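Local coordinates for DNA repair and recombination protein radB (Thermococcus kodakarensis, PDB 2CVH) that probably acts in DNA repair and homologous recombination as a RecA-like protein that binds DNA and ATP but has only very weak ATPase activity, at residues L36-G41 with S78-F83; M65-T68 with N72-E75. One frame throughout, in Å; residues are numbered along the deposited sequence.

Contact 1: residues L36-G41 with S78-F83; sequences LALQTG and SRFILF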
loop_
_atom_site.group_PDB
_atom_site.type_symbol
_atom_site.label_atom_id
_atom_site.label_comp_id
_atom_site.label_asym_id
_atom_site.label_seq_id
_atom_site.Cartn_x
_atom_site.Cartn_y
_atom_site.Cartn_z
ATOM N N LEU A 36 7.451 2.407 0.826
ATOM C CA LEU A 36 7.268 1.827 -0.505
ATOM C C LEU A 36 6.156 2.619 -1.212
ATOM O O LEU A 36 6.285 3.003 -2.384
ATOM C CB LEU A 36 6.853 0.356 -0.386
ATOM C CG LEU A 36 7.293 -0.679 -1.429
ATOM C CD1 LEU A 36 6.223 -1.774 -1.493
ATOM C CD2 LEU A 36 7.528 -0.076 -2.810
ATOM N N ALA A 37 5.067 2.849 -0.490
ATOM C CA ALA A 37 3.938 3.603 -1.022
ATOM C C ALA A 37 4.393 4.997 -1.460
ATOM O O ALA A 37 4.132 5.408 -2.604
ATOM C CB ALA A 37 2.840 3.713 0.041
ATOM N N LEU A 38 5.118 5.682 -0.570
ATOM C CA LEU A 38 5.644 7.029 -0.827
ATOM C C LEU A 38 6.526 7.071 -2.069
ATOM O O LEU A 38 6.388 7.959 -2.911
ATOM C CB LEU A 38 6.463 7.544 0.376
ATOM C CG LEU A 38 5.921 8.363 1.564
ATOM C CD1 LEU A 38 7.074 8.772 2.511
ATOM C CD2 LEU A 38 5.248 9.619 1.072
ATOM N N GLN A 39 7.426 6.097 -2.182
ATOM C CA GLN A 39 8.338 6.022 -3.297
ATOM C C GLN A 39 7.666 5.714 -4.614
ATOM O O GLN A 39 8.040 6.276 -5.650
ATOM C CB GLN A 39 9.427 4.997 -3.007
ATOM C CG GLN A 39 10.454 4.832 -4.120
ATOM C CD GLN A 39 11.796 4.334 -3.592
ATOM O OE1 GLN A 39 12.412 3.417 -4.149
ATOM N NE2 GLN A 39 12.271 4.968 -2.531
ATOM N N THR A 40 6.710 4.793 -4.598
ATOM C CA THR A 40 5.997 4.459 -5.825
ATOM C C THR A 40 5.235 5.720 -6.283
ATOM O O THR A 40 5.353 6.130 -7.429
ATOM C CB THR A 40 5.030 3.280 -5.599
ATOM O OG1 THR A 40 5.779 2.170 -5.096
ATOM C CG2 THR A 40 4.346 2.869 -6.910
ATOM N N GLY A 41 4.525 6.358 -5.354
ATOM C CA GLY A 41 3.795 7.577 -5.669
ATOM C C GLY A 41 4.723 8.671 -6.175
ATOM O O GLY A 41 4.516 9.253 -7.239
ATOM N N SER A 78 3.284 18.267 -3.484
ATOM C CA SER A 78 1.996 18.760 -3.971
ATOM C C SER A 78 1.187 17.675 -4.677
ATOM O O SER A 78 -0.042 17.752 -4.712
ATOM C CB SER A 78 2.183 19.931 -4.928
ATOM O OG SER A 78 2.753 21.026 -4.248
ATOM N N ARG A 79 1.860 16.672 -5.247
ATOM C CA ARG A 79 1.138 15.624 -5.946
ATOM C C ARG A 79 0.390 14.685 -5.019
ATOM O O ARG A 79 -0.486 13.958 -5.457
ATOM C CB ARG A 79 2.056 14.863 -6.888
ATOM C CG ARG A 79 2.278 15.603 -8.192
ATOM C CD ARG A 79 3.155 14.845 -9.160
ATOM N NE ARG A 79 4.554 14.748 -8.745
ATOM C CZ ARG A 79 5.111 13.681 -8.158
ATOM N NH1 ARG A 79 4.394 12.579 -7.883
ATOM N NH2 ARG A 79 6.415 13.695 -7.888
ATOM N N PHE A 80 0.666 14.772 -3.726
ATOM C CA PHE A 80 0.027 13.900 -2.766
ATOM C C PHE A 80 -1.238 14.507 -2.235
ATOM O O PHE A 80 -1.207 15.419 -1.406
ATOM C CB PHE A 80 0.991 13.537 -1.619
ATOM C CG PHE A 80 1.936 12.385 -1.952
ATOM C CD1 PHE A 80 3.031 12.571 -2.796
ATOM C CD2 PHE A 80 1.708 11.114 -1.450
ATOM C CE1 PHE A 80 3.871 11.504 -3.135
ATOM C CE2 PHE A 80 2.547 10.053 -1.781
ATOM C CZ PHE A 80 3.623 10.250 -2.623
ATOM N N ILE A 81 -2.359 13.996 -2.734
ATOM C CA ILE A 81 -3.680 14.448 -2.324
ATOM C C ILE A 81 -4.066 13.634 -1.081
ATOM O O ILE A 81 -4.471 12.473 -1.191
ATOM C CB ILE A 81 -4.698 14.216 -3.443
ATOM C CG1 ILE A 81 -4.169 14.766 -4.763
ATOM C CG2 ILE A 81 -6.033 14.825 -3.061
ATOM C CD1 ILE A 81 -3.596 16.162 -4.679
ATOM N N LEU A 82 -3.984 14.255 0.094
ATOM C CA LEU A 82 -4.247 13.562 1.339
ATOM C C LEU A 82 -5.640 13.590 1.862
ATOM O O LEU A 82 -6.357 14.562 1.693
ATOM C CB LEU A 82 -3.320 14.088 2.425
ATOM C CG LEU A 82 -1.804 14.027 2.162
ATOM C CD1 LEU A 82 -1.057 14.914 3.168
ATOM C CD2 LEU A 82 -1.317 12.595 2.244
ATOM N N PHE A 83 -5.983 12.536 2.589
ATOM C CA PHE A 83 -7.293 12.379 3.218
ATOM C C PHE A 83 -7.002 11.814 4.585
ATOM O O PHE A 83 -6.314 10.807 4.708
ATOM C CB PHE A 83 -8.187 11.403 2.434
ATOM C CG PHE A 83 -8.448 11.831 1.018
ATOM C CD1 PHE A 83 -7.534 11.548 0.015
ATOM C CD2 PHE A 83 -9.601 12.530 0.694
ATOM C CE1 PHE A 83 -7.751 11.951 -1.295
ATOM C CE2 PHE A 83 -9.833 12.942 -0.620
ATOM C CZ PHE A 83 -8.906 12.651 -1.617
#
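F80 carries the apolar part of this contact. It leads strand 80-83. Its side chain leaves the backbone toward residues 36-41 of helix 33-44, and the ring reaches them with CZ and CE2. F80 CZ lies 3.6 Å from L38 O and 4.0 Å from G41 C. L38 O is at the ring edge, near the ring plane. The G41 position has no side chain, and the ring end sits close to the helix backbone there. The CE2 corner meets one methyl of L38: L38 CD2 is 4.0 Å from F80 CE2, and the two side chains cross at about a right angle. With CG anti to the carbonyl carbon, chi1 -83°, the F80 ring points across to the helix. F57 and L62 also pack on this ring.

The polar part is slight. R79 NH1 donates a weak, bent hydrogen bond to G41 O (3.4 Å, N-H...O angle 139°). The carbonyl oxygen lies in the guanidinium plane, at its edge. R79 NH2 has a stronger partner in L42 O, so the guanidinium spans two successive carbonyls of helix 33-44.

The chemistry is therefore mainly apolar burial of one aromatic ring, with the arginine adding polar links to backbone carbonyls beside it.

Contact 2: residues M65-T68 with N72-E75; sequences MAET and NPEE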
loop_
_atom_site.group_PDB
_atom_site.type_symbol
_atom_site.label_atom_id
_atom_site.label_comp_id
_atom_site.label_asym_id
_atom_site.label_seq_id
_atom_site.Cartn_x
_atom_site.Cartn_y
_atom_site.Cartn_z
ATOM N N MET A 65 13.012 12.137 0.604
ATOM C CA MET A 65 13.074 11.200 -0.511
ATOM C C MET A 65 13.139 11.926 -1.856
ATOM O O MET A 65 13.972 11.600 -2.697
ATOM C CB MET A 65 11.879 10.251 -0.458
ATOM C CG MET A 65 11.870 9.374 0.791
ATOM S SD MET A 65 10.380 8.388 1.012
ATOM C CE MET A 65 10.236 7.778 -0.707
ATOM N N ALA A 66 12.312 12.957 -2.033
ATOM C CA ALA A 66 12.293 13.726 -3.295
ATOM C C ALA A 66 13.652 14.396 -3.560
ATOM O O ALA A 66 14.247 14.217 -4.614
ATOM C CB ALA A 66 11.178 14.779 -3.260
ATOM N N GLU A 67 14.157 15.119 -2.562
ATOM C CA GLU A 67 15.425 15.821 -2.677
ATOM C C GLU A 67 16.584 14.904 -2.967
ATOM O O GLU A 67 17.312 15.133 -3.933
ATOM C CB GLU A 67 15.743 16.580 -1.391
ATOM C CG GLU A 67 14.989 17.853 -1.214
ATOM C CD GLU A 67 15.207 18.437 0.145
ATOM O OE1 GLU A 67 15.089 19.666 0.282
ATOM O OE2 GLU A 67 15.482 17.673 1.091
ATOM N N THR A 68 16.745 13.870 -2.134
ATOM C CA THR A 68 17.844 12.918 -2.269
ATOM C C THR A 68 17.903 12.224 -3.620
ATOM O O THR A 68 18.872 11.529 -3.925
ATOM C CB THR A 68 17.834 11.843 -1.177
ATOM O OG1 THR A 68 17.479 12.424 0.081
ATOM C CG2 THR A 68 19.223 11.292 -1.028
ATOM N N ASN A 72 12.828 18.004 -6.651
ATOM C CA ASN A 72 11.972 19.188 -6.396
ATOM C C ASN A 72 10.856 18.694 -5.500
ATOM O O ASN A 72 9.821 18.191 -5.960
ATOM C CB ASN A 72 11.385 19.800 -7.678
ATOM C CG ASN A 72 10.508 21.019 -7.401
ATOM O OD1 ASN A 72 10.117 21.287 -6.262
ATOM N ND2 ASN A 72 10.184 21.748 -8.446
ATOM N N PRO A 73 11.059 18.840 -4.193
ATOM C CA PRO A 73 10.169 18.440 -3.110
ATOM C C PRO A 73 8.828 19.122 -3.018
ATOM O O PRO A 73 7.898 18.555 -2.445
ATOM C CB PRO A 73 11.020 18.701 -1.869
ATOM C CG PRO A 73 11.815 19.887 -2.271
ATOM C CD PRO A 73 12.239 19.550 -3.666
ATOM N N GLU A 74 8.730 20.344 -3.541
ATOM C CA GLU A 74 7.480 21.095 -3.476
ATOM C C GLU A 74 6.455 20.517 -4.444
ATOM O O GLU A 74 5.298 20.325 -4.095
ATOM C CB GLU A 74 7.723 22.581 -3.762
ATOM C CG GLU A 74 8.613 23.295 -2.758
ATOM C CD GLU A 74 7.883 23.724 -1.500
ATOM O OE1 GLU A 74 6.777 23.217 -1.223
ATOM O OE2 GLU A 74 8.427 24.582 -0.771
ATOM N N GLU A 75 6.883 20.230 -5.660
ATOM C CA GLU A 75 5.975 19.642 -6.636
ATOM C C GLU A 75 5.607 18.215 -6.203
ATOM O O GLU A 75 4.434 17.846 -6.176
ATOM C CB GLU A 75 6.626 19.649 -8.013
ATOM C CG GLU A 75 7.075 21.041 -8.400
ATOM C CD GLU A 75 7.685 21.103 -9.773
ATOM O OE1 GLU A 75 8.484 20.195 -10.108
ATOM O OE2 GLU A 75 7.371 22.072 -10.507
#
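P73 and A66 meet where two short helices come close. The backbones approach to 5.2 Å between A66 CA and P73 CA. Such closeness suits the small methyl of A66, which points toward the proline. A66 CB lies 3.8 Å from P73 CA and 4.2 Å from P73 CB, so it touches the base of the ring.

E67 covers another part of the same proline. Its aliphatic stem makes the touch, with E67 CG 3.9 Å from P73 CG. The two side chains cross obliquely. CG of E67 is anti to its carbonyl carbon (chi1 -77°), and the chain runs extended beyond it. The carboxylate is thus carried past the ring, and only OE1 grazes it, with E67 OE1 4.2 Å from P73 CG. No hydrogen bond joins the two segments, so the contact is van der Waals packing. A66 is buried, while E67 is exposed at the surface.

The next shell lies at the start of the second helix. N72 is its N-cap and P73 its first residue. N72 OD1 accepts two weak hydrogen bonds from backbone amides. The bond from E75 N to N72 OD1 is 3.5 Å and nearly straight (168°); that from E74 N to N72 OD1 is 3.2 Å and bent (135°). This is a weak N-terminal cap, consistent with the helix starting at P73. Further out, S78 OG bonds to E74 O along the same helix.

On the first helix, A66 also touches L42, while M65 packs on T35 and Q39 of helix 33-44. T68 OG1 bonds back to Q64 O. The arrangement is two consecutive helices, 59-67 and 73-79, joined by a short loop, the second started by an asparagine N-cap and a proline at N1, within the RecA-like fold.

The centres of contacts 1 and 2 lie about 12 Å apart, on the same side of the chain's centre. Along the chain, helix 33-44 comes first, then both segments of contact 2, then 78-83, so contact 2 falls within the sequence span of contact 1. Helix 73-79 serves both and is followed directly by strand 80-83. M65 joins the two: M65 SD is 3.6 Å from L38 CD1. Strand 80-83 lies at one edge of the sheet, parallel to strand 47-52. Contact 1 brings this edge strand against helix 33-44, which follows the predicted ATP-binding P-loop. Contact 2 joins helices 59-67 and 73-79, and helix 59-67 in turn packs on helix 33-44.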